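Local coordinates for putative cytochrome P450 154A1 (Streptomyces coelicolor, PDB 1ODO), which belongs to the cytochrome P450 family and holds an iron-containing protoporphyrin IX, with 4-phenyl-1H-imidazole bound in the neighbouring pocket, at residues H155-P160 against D209-L214; A276-E281 against F335-T340; L283-A288 against A322-D327. All coordinates share one frame; numbering follows the deposited sequence.

Interaction 1: H155-P160 against D209-L214; sequences HLMGVP and DMTSLL
Met157 and Thr211 meet where one helix ends and another begins. Thr211 OG1 donates to Met157 O at 2.6 Å, from a position tilted out of the carbonyl plane. The hydroxyl sits beside its own backbone N (chi1 -61°), and Thr211 N gives the same oxygen a second, weak bond. Another weak bond runs from Met210 N to Leu156 O at 3.3 Å. The first turn of helix 210-218 thus turns N-H groups to the last carbonyls of helix 147-157. Alongside, the bent Met157 chain lies next to that of Met210, with Met157 SD 3.6 Å from Met210 CB. Asp209, at the N-cap of helix 210-218, caps it. Its OD2 accepts from Ser212 N at 2.8 Å and also from Ser212 OG. Asp209 CB lies 3.7 Å from Gly158 CA, where the chain leaves the helix with positive phi. Lys202 ties both segments from outside, through a salt bridge to Asp209 OD1 and a bond to Gly158 O. Met157 and Leu214 both pack on Leu236 of helix 229-244. The arrangement is an N-cap set against a helix C-terminus. It joins what correspond to the E and H helices of the P450 fold, beside its long central helix.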
loop_
_atom_site.group_PDB
_atom_site.type_symbol
_atom_site.label_atom_id
_atom_site.label_comp_id
_atom_site.label_asym_id
_atom_site.label_seq_id
_atom_site.Cartn_x
_atom_site.Cartn_y
_atom_site.Cartn_z
ATOM N N HIS A 155 -12.426 -9.612 -8.877
ATOM C CA HIS A 155 -13.638 -9.256 -9.601
ATOM C C HIS A 155 -13.360 -8.129 -10.589
ATOM O O HIS A 155 -13.767 -8.187 -11.748
ATOM C CB HIS A 155 -14.723 -8.840 -8.599
ATOM C CG HIS A 155 -15.924 -8.205 -9.227
ATOM N ND1 HIS A 155 -16.018 -6.848 -9.447
ATOM C CD2 HIS A 155 -17.079 -8.741 -9.682
ATOM C CE1 HIS A 155 -17.183 -6.575 -10.007
ATOM N NE2 HIS A 155 -17.845 -7.707 -10.162
ATOM N N LEU A 156 -12.640 -7.112 -10.131
ATOM C CA LEU A 156 -12.305 -5.971 -10.970
ATOM C C LEU A 156 -11.348 -6.322 -12.110
ATOM O O LEU A 156 -11.564 -5.921 -13.255
ATOM C CB LEU A 156 -11.705 -4.863 -10.098
ATOM C CG LEU A 156 -11.437 -3.486 -10.708
ATOM C CD1 LEU A 156 -11.280 -2.472 -9.581
ATOM C CD2 LEU A 156 -10.191 -3.524 -11.577
ATOM N N MET A 157 -10.290 -7.063 -11.802
ATOM C CA MET A 157 -9.320 -7.445 -12.825
ATOM C C MET A 157 -9.752 -8.674 -13.623
ATOM O O MET A 157 -9.208 -8.945 -14.693
ATOM C CB MET A 157 -7.949 -7.708 -12.189
ATOM C CG MET A 157 -7.305 -6.490 -11.527
ATOM S SD MET A 157 -7.036 -5.095 -12.650
ATOM C CE MET A 157 -5.655 -5.698 -13.640
ATOM N N GLY A 158 -10.721 -9.415 -13.099
ATOM C CA GLY A 158 -11.197 -10.601 -13.790
ATOM C C GLY A 158 -10.256 -11.785 -13.661
ATOM O O GLY A 158 -9.994 -12.494 -14.639
ATOM N N VAL A 159 -9.743 -12.000 -12.455
ATOM C CA VAL A 159 -8.827 -13.107 -12.206
ATOM C C VAL A 159 -9.629 -14.385 -11.971
ATOM O O VAL A 159 -10.434 -14.462 -11.041
ATOM C CB VAL A 159 -7.946 -12.837 -10.962
ATOM C CG1 VAL A 159 -6.969 -13.993 -10.752
ATOM C CG2 VAL A 159 -7.194 -11.532 -11.135
ATOM N N PRO A 160 -9.427 -15.404 -12.820
ATOM C CA PRO A 160 -10.163 -16.657 -12.648
ATOM C C PRO A 160 -9.966 -17.208 -11.241
ATOM O O PRO A 160 -8.873 -17.134 -10.682
ATOM C CB PRO A 160 -9.555 -17.560 -13.720
ATOM C CG PRO A 160 -9.214 -16.583 -14.813
ATOM C CD PRO A 160 -8.592 -15.445 -14.034
ATOM N N ASP A 209 -13.557 -7.038 -17.980
ATOM C CA ASP A 209 -12.682 -6.696 -16.865
ATOM C C ASP A 209 -11.440 -5.944 -17.341
ATOM O O ASP A 209 -11.158 -5.890 -18.540
ATOM C CB ASP A 209 -12.278 -7.981 -16.144
ATOM C CG ASP A 209 -11.804 -9.058 -17.104
ATOM O OD1 ASP A 209 -12.478 -10.105 -17.216
ATOM O OD2 ASP A 209 -10.758 -8.853 -17.751
ATOM N N MET A 210 -10.689 -5.378 -16.399
ATOM C CA MET A 210 -9.487 -4.626 -16.740
ATOM C C MET A 210 -8.363 -5.442 -17.367
ATOM O O MET A 210 -7.612 -4.918 -18.183
ATOM C CB MET A 210 -8.948 -3.883 -15.510
ATOM C CG MET A 210 -7.722 -3.009 -15.801
ATOM S SD MET A 210 -8.054 -1.548 -16.832
ATOM C CE MET A 210 -7.737 -2.125 -18.439
ATOM N N THR A 211 -8.220 -6.710 -16.990
ATOM C CA THR A 211 -7.152 -7.506 -17.584
ATOM C C THR A 211 -7.422 -7.640 -19.085
ATOM O O THR A 211 -6.519 -7.487 -19.906
ATOM C CB THR A 211 -7.050 -8.912 -16.954
ATOM O OG1 THR A 211 -6.754 -8.793 -15.553
ATOM C CG2 THR A 211 -5.933 -9.713 -17.623
ATOM N N SER A 212 -8.675 -7.902 -19.445
ATOM C CA SER A 212 -9.028 -8.048 -20.854
ATOM C C SER A 212 -8.825 -6.742 -21.625
ATOM O O SER A 212 -8.351 -6.755 -22.760
ATOM C CB SER A 212 -10.473 -8.523 -20.988
ATOM O OG SER A 212 -10.633 -9.793 -20.376
ATOM N N LEU A 213 -9.181 -5.615 -21.014
ATOM C CA LEU A 213 -9.014 -4.326 -21.686
ATOM C C LEU A 213 -7.539 -4.033 -21.943
ATOM O O LEU A 213 -7.177 -3.518 -23.004
ATOM C CB LEU A 213 -9.613 -3.190 -20.853
ATOM C CG LEU A 213 -11.124 -2.960 -20.917
ATOM C CD1 LEU A 213 -11.501 -1.844 -19.946
ATOM C CD2 LEU A 213 -11.534 -2.592 -22.346
ATOM N N LEU A 214 -6.690 -4.357 -20.969
ATOM C CA LEU A 214 -5.256 -4.123 -21.106
ATOM C C LEU A 214 -4.688 -5.013 -22.203
ATOM O O LEU A 214 -3.868 -4.576 -23.005
ATOM C CB LEU A 214 -4.540 -4.388 -19.777
ATOM C CG LEU A 214 -4.876 -3.365 -18.682
ATOM C CD1 LEU A 214 -4.316 -3.812 -17.339
ATOM C CD2 LEU A 214 -4.314 -2.003 -19.076
#

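Interaction 2: A276-E281 against F335-T340; sequences ADVVEE and FDATRT
Glu281 meets Phe335, Asp336 and Arg339 at the ExxR motif of the P450 K helix. Glu281 and Arg284 are its two ends, and Arg339 fits the second arginine of the family's Glu-Arg-Arg triad. Glu281 OE2 accepts two bonds. Arg339 NE reaches it at 2.9 Å on the syn side, as part of a salt bridge. Asp336 N reaches it at 2.7 Å on the anti side, almost straight (170°). Both donors come from the same face of the carboxylate. Glu281 OE1 pairs with Arg284 NE, which places the carboxylate between two arginines and is likely to favour its ionised form. The remaining Arg339 nitrogens bond to backbone carbonyls: NH1 to Glu330 O, NH2 to Asp331 O and Thr334 O. Ala337 N bonds to Gln264 OE1. Asp336 OD1 takes Thr338 N at 2.9 Å, an Asx turn, and also Thr338 OG1, within a type I turn from Asp336 to Arg339. A water donates to Ala337 O and weakly to Asp277 OD2, which also accepts from Thr274 N. Val278 CG2 packs on Ala337 CB at 4.2 Å. Glu281 CG, anti to the backbone N (chi1 177°), sits over the Phe335 ring in a CH-pi contact. The chi2 bend turns the carboxylate toward Asp336 N and Arg339. Glu281 CG lies 3.3 Å from the Phe335 ring centroid, 7° off the normal.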
loop_
_atom_site.group_PDB
_atom_site.type_symbol
_atom_site.label_atom_id
_atom_site.label_comp_id
_atom_site.label_asym_id
_atom_site.label_seq_id
_atom_site.Cartn_x
_atom_site.Cartn_y
_atom_site.Cartn_z
ATOM N N ALA A 276 -15.726 6.279 8.293
ATOM C CA ALA A 276 -14.823 6.937 7.357
ATOM C C ALA A 276 -13.779 7.732 8.135
ATOM O O ALA A 276 -12.609 7.749 7.767
ATOM C CB ALA A 276 -15.607 7.856 6.410
ATOM N N ASP A 277 -14.198 8.393 9.210
ATOM C CA ASP A 277 -13.260 9.173 10.014
ATOM C C ASP A 277 -12.209 8.246 10.616
ATOM O O ASP A 277 -11.031 8.595 10.703
ATOM C CB ASP A 277 -13.967 9.900 11.159
ATOM C CG ASP A 277 -14.880 11.009 10.682
ATOM O OD1 ASP A 277 -14.590 11.625 9.633
ATOM O OD2 ASP A 277 -15.883 11.276 11.382
ATOM N N VAL A 278 -12.646 7.069 11.053
ATOM C CA VAL A 278 -11.728 6.106 11.646
ATOM C C VAL A 278 -10.723 5.625 10.610
ATOM O O VAL A 278 -9.544 5.441 10.917
ATOM C CB VAL A 278 -12.487 4.896 12.228
ATOM C CG1 VAL A 278 -11.511 3.798 12.612
ATOM C CG2 VAL A 278 -13.279 5.335 13.450
ATOM N N VAL A 279 -11.186 5.425 9.379
ATOM C CA VAL A 279 -10.301 4.965 8.322
ATOM C C VAL A 279 -9.277 6.046 7.993
ATOM O O VAL A 279 -8.099 5.745 7.802
ATOM C CB VAL A 279 -11.103 4.567 7.054
ATOM C CG1 VAL A 279 -10.167 4.361 5.867
ATOM C CG2 VAL A 279 -11.865 3.267 7.331
ATOM N N GLU A 280 -9.712 7.304 7.941
ATOM C CA GLU A 280 -8.784 8.386 7.634
ATOM C C GLU A 280 -7.727 8.552 8.717
ATOM O O GLU A 280 -6.569 8.827 8.417
ATOM C CB GLU A 280 -9.525 9.708 7.432
ATOM C CG GLU A 280 -10.346 9.736 6.151
ATOM C CD GLU A 280 -9.540 9.271 4.951
ATOM O OE1 GLU A 280 -9.951 8.292 4.293
ATOM O OE2 GLU A 280 -8.486 9.878 4.671
ATOM N N GLU A 281 -8.116 8.396 9.978
ATOM C CA GLU A 281 -7.146 8.539 11.055
ATOM C C GLU A 281 -6.206 7.333 11.067
ATOM O O GLU A 281 -5.051 7.451 11.471
ATOM C CB GLU A 281 -7.843 8.683 12.412
ATOM C CG GLU A 281 -6.872 8.769 13.588
ATOM C CD GLU A 281 -6.050 10.058 13.611
ATOM O OE1 GLU A 281 -5.918 10.732 12.563
ATOM O OE2 GLU A 281 -5.521 10.390 14.692
ATOM N N PHE A 335 -3.860 8.514 18.383
ATOM C CA PHE A 335 -4.924 8.219 17.425
ATOM C C PHE A 335 -6.152 8.970 17.931
ATOM O O PHE A 335 -6.571 8.785 19.072
ATOM C CB PHE A 335 -5.215 6.714 17.380
ATOM C CG PHE A 335 -6.225 6.320 16.332
ATOM C CD1 PHE A 335 -5.817 5.722 15.142
ATOM C CD2 PHE A 335 -7.586 6.552 16.535
ATOM C CE1 PHE A 335 -6.746 5.358 14.165
ATOM C CE2 PHE A 335 -8.529 6.193 15.563
ATOM C CZ PHE A 335 -8.108 5.595 14.378
ATOM N N ASP A 336 -6.713 9.825 17.084
ATOM C CA ASP A 336 -7.890 10.609 17.440
ATOM C C ASP A 336 -8.759 10.791 16.199
ATOM O O ASP A 336 -8.463 11.616 15.342
ATOM C CB ASP A 336 -7.442 11.968 18.002
ATOM C CG ASP A 336 -8.601 12.929 18.239
ATOM O OD1 ASP A 336 -9.767 12.486 18.284
ATOM O OD2 ASP A 336 -8.335 14.138 18.395
ATOM N N ALA A 337 -9.835 10.012 16.107
ATOM C CA ALA A 337 -10.740 10.093 14.962
ATOM C C ALA A 337 -11.586 11.368 14.908
ATOM O O ALA A 337 -12.289 11.603 13.923
ATOM C CB ALA A 337 -11.647 8.854 14.927
ATOM N N THR A 338 -11.523 12.190 15.954
ATOM C CA THR A 338 -12.297 13.428 15.978
ATOM C C THR A 338 -11.532 14.604 15.362
ATOM O O THR A 338 -12.082 15.693 15.224
ATOM C CB THR A 338 -12.699 13.836 17.419
ATOM O OG1 THR A 338 -11.551 14.338 18.116
ATOM C CG2 THR A 338 -13.271 12.646 18.180
ATOM N N ARG A 339 -10.271 14.386 14.990
ATOM C CA ARG A 339 -9.455 15.450 14.392
ATOM C C ARG A 339 -10.159 16.257 13.314
ATOM O O ARG A 339 -10.787 15.697 12.416
ATOM C CB ARG A 339 -8.176 14.876 13.777
ATOM C CG ARG A 339 -7.134 14.443 14.773
ATOM C CD ARG A 339 -5.966 13.757 14.067
ATOM N NE ARG A 339 -5.046 13.181 15.039
ATOM C CZ ARG A 339 -4.153 13.881 15.731
ATOM N NH1 ARG A 339 -4.045 15.193 15.552
ATOM N NH2 ARG A 339 -3.386 13.271 16.620
ATOM N N THR A 340 -10.037 17.577 13.397
ATOM C CA THR A 340 -10.656 18.456 12.417
ATOM C C THR A 340 -9.814 18.398 11.141
ATOM O O THR A 340 -10.345 18.413 10.034
ATOM C CB THR A 340 -10.720 19.911 12.928
ATOM O OG1 THR A 340 -11.612 19.982 14.048
ATOM C CG2 THR A 340 -11.215 20.843 11.833
HETATM O O HOH W 1 -14.413 13.604 12.882
#

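Interaction 3: L283-A288 against A322-D327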
loop_
_atom_site.group_PDB
_atom_site.type_symbol
_atom_site.label_atom_id
_atom_site.label_comp_id
_atom_site.label_asym_id
_atom_site.label_seq_id
_atom_site.Cartn_x
_atom_site.Cartn_y
_atom_site.Cartn_z
ATOM N N LEU A 283 -5.257 5.753 8.391
ATOM C CA LEU A 283 -4.354 6.005 7.270
ATOM C C LEU A 283 -3.257 6.986 7.686
ATOM O O LEU A 283 -2.123 6.910 7.217
ATOM C CB LEU A 283 -5.141 6.564 6.085
ATOM C CG LEU A 283 -6.044 5.532 5.405
ATOM C CD1 LEU A 283 -6.974 6.187 4.390
ATOM C CD2 LEU A 283 -5.160 4.502 4.730
ATOM N N ARG A 284 -3.593 7.906 8.581
ATOM C CA ARG A 284 -2.607 8.880 9.034
ATOM C C ARG A 284 -1.678 8.294 10.095
ATOM O O ARG A 284 -0.457 8.369 9.971
ATOM C CB ARG A 284 -3.299 10.114 9.628
ATOM C CG ARG A 284 -2.325 11.228 10.059
ATOM C CD ARG A 284 -3.005 12.253 10.971
ATOM N NE ARG A 284 -3.277 11.681 12.289
ATOM C CZ ARG A 284 -2.347 11.478 13.217
ATOM N NH1 ARG A 284 -1.084 11.812 12.979
ATOM N NH2 ARG A 284 -2.670 10.912 14.374
ATOM N N HIS A 285 -2.283 7.711 11.129
ATOM C CA HIS A 285 -1.577 7.105 12.261
ATOM C C HIS A 285 -0.786 5.821 11.985
ATOM O O HIS A 285 0.316 5.637 12.515
ATOM C CB HIS A 285 -2.596 6.876 13.391
ATOM C CG HIS A 285 -1.981 6.625 14.734
ATOM N ND1 HIS A 285 -1.987 5.384 15.334
ATOM C CD2 HIS A 285 -1.359 7.461 15.600
ATOM C CE1 HIS A 285 -1.395 5.465 16.513
ATOM N NE2 HIS A 285 -1.005 6.715 16.698
ATOM N N GLU A 286 -1.344 4.928 11.177
ATOM C CA GLU A 286 -0.660 3.677 10.855
ATOM C C GLU A 286 -0.898 3.300 9.397
ATOM O O GLU A 286 -1.577 2.316 9.100
ATOM C CB GLU A 286 -1.143 2.546 11.768
ATOM C CG GLU A 286 -0.828 2.763 13.242
ATOM C CD GLU A 286 0.655 2.652 13.570
ATOM O OE1 GLU A 286 1.489 2.562 12.640
ATOM O OE2 GLU A 286 0.985 2.660 14.772
ATOM N N PRO A 287 -0.348 4.095 8.464
ATOM C CA PRO A 287 -0.503 3.845 7.025
ATOM C C PRO A 287 0.114 2.505 6.627
ATOM O O PRO A 287 1.093 2.068 7.233
ATOM C CB PRO A 287 0.207 5.043 6.389
ATOM C CG PRO A 287 1.255 5.395 7.401
ATOM C CD PRO A 287 0.506 5.270 8.709
ATOM N N ALA A 288 -0.456 1.868 5.606
ATOM C CA ALA A 288 0.027 0.571 5.125
ATOM C C ALA A 288 1.398 0.577 4.451
ATOM O O ALA A 288 2.104 -0.436 4.474
ATOM C CB ALA A 288 -1.012 -0.053 4.182
ATOM N N ALA A 322 6.165 11.117 8.102
ATOM C CA ALA A 322 5.638 12.425 7.732
ATOM C C ALA A 322 4.232 12.648 8.284
ATOM O O ALA A 322 3.887 13.761 8.689
ATOM C CB ALA A 322 5.630 12.574 6.210
ATOM N N ASN A 323 3.421 11.593 8.300
ATOM C CA ASN A 323 2.056 11.706 8.807
ATOM C C ASN A 323 2.032 12.080 10.286
ATOM O O ASN A 323 1.010 12.531 10.798
ATOM C CB ASN A 323 1.293 10.393 8.624
ATOM C CG ASN A 323 0.847 10.160 7.189
ATOM O OD1 ASN A 323 0.942 11.045 6.336
ATOM N ND2 ASN A 323 0.335 8.961 6.924
ATOM N N ARG A 324 3.159 11.883 10.967
ATOM C CA ARG A 324 3.266 12.198 12.391
ATOM C C ARG A 324 4.163 13.397 12.669
ATOM O O ARG A 324 4.597 13.605 13.805
ATOM C CB ARG A 324 3.787 10.975 13.156
ATOM C CG ARG A 324 2.764 9.833 13.285
ATOM C CD ARG A 324 3.466 8.507 13.555
ATOM N NE ARG A 324 2.552 7.390 13.801
ATOM C CZ ARG A 324 2.324 6.866 15.004
ATOM N NH1 ARG A 324 2.936 7.364 16.072
ATOM N NH2 ARG A 324 1.516 5.823 15.139
ATOM N N HIS A 325 4.439 14.186 11.635
ATOM C CA HIS A 325 5.290 15.365 11.782
ATOM C C HIS A 325 4.575 16.371 12.684
ATOM O O HIS A 325 3.435 16.754 12.424
ATOM C CB HIS A 325 5.581 15.965 10.405
ATOM C CG HIS A 325 6.705 16.954 10.403
ATOM N ND1 HIS A 325 6.579 18.225 10.922
ATOM C CD2 HIS A 325 7.976 16.857 9.947
ATOM C CE1 HIS A 325 7.726 18.867 10.784
ATOM N NE2 HIS A 325 8.589 18.060 10.196
ATOM N N PRO A 326 5.248 16.815 13.761
ATOM C CA PRO A 326 4.699 17.766 14.734
ATOM C C PRO A 326 4.234 19.135 14.242
ATOM O O PRO A 326 3.485 19.816 14.947
ATOM C CB PRO A 326 5.804 17.855 15.787
ATOM C CG PRO A 326 7.047 17.644 14.983
ATOM C CD PRO A 326 6.653 16.499 14.074
ATOM N N ASP A 327 4.676 19.561 13.063
ATOM C CA ASP A 327 4.246 20.861 12.554
ATOM C C ASP A 327 2.998 20.678 11.695
ATOM O O ASP A 327 2.364 21.648 11.286
ATOM C CB ASP A 327 5.359 21.536 11.744
ATOM C CG ASP A 327 6.043 22.659 12.516
ATOM O OD1 ASP A 327 6.208 22.516 13.746
ATOM O OD2 ASP A 327 6.423 23.677 11.897
#
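His285 O is gripped side-on by Arg324, which brings both NE and NH2 to this one acceptor. The contact lies at the C-terminal end of the P450 K helix, which includes the arginine of its ExxR motif. A type I turn from Ala322 to His325 packs against it there. Arg324 NH2 stands 2.9 Å from His285 O, tilted from the carbonyl plane. Arg324 NE is 3.1 Å from the same His285 O and lies on an in-plane lone pair. The oxygen sits nearly in the guanidinium plane, and the extended Arg324 chain carries that group across from the turn. Arg324 NH2 also lies 3.1 Å above the plane of the His285 ring, over its centre, with ring and guanidinium planes 30° apart. Asp333 fixes both groups: its carbonyl O bonds to His285 NE2, and its OD1 forms a salt bridge with Arg324 NH1. A salt bridge from Arg324 NH2 to Glu286 OE2 is doubtful, because the place of OE2 is uncertain. Glu286 OE1 is bonded to His17 NE2 and Asn396 ND2. Asn323 faces the helix end. Its ND2 gives a weak bond to Arg284 O at 3.2 Å and meets the Pro287 ring tip to tip. Its OD1 accepts from Leu345 N. Asn323 CB sits tightly at 3.0 Å from Arg284 O. Leu283, on the same helix, touches the haem, so this end of the helix is tied both to the turn and to the cofactor. Arg284 passes Asn323 in the opposite direction. The bend at chi3 (71°) turns its guanidinium off the line of the chain, and its NE is held by Glu281. Arg284 NH1 bonds to Ala332 O and, at 3.1 Å, to Asn323 O, which lies in the guanidinium plane.

Interactions 2 and 3 share helix 275-285, and their centres are 12 Å apart. Interaction 3 is nested along the chain inside the loop closed by interaction 2. Glu281 and Arg284 join them, and Arg339 NH2 comes within 3.3 Å of Arg284 NH2, two like charges with the Glu281 carboxylate close by. Interaction 3 reaches the haem directly: the Leu283 side chain is about 3 Å from it, while that of Glu281 is about 12 Å away. Interaction 1 lies apart, its centre 33 Å from each of the others. Its Leu156 side chain is still about 6 Å from the haem, and its Met157 side chain about 12 Å from 4-phenyl-1H-imidazole.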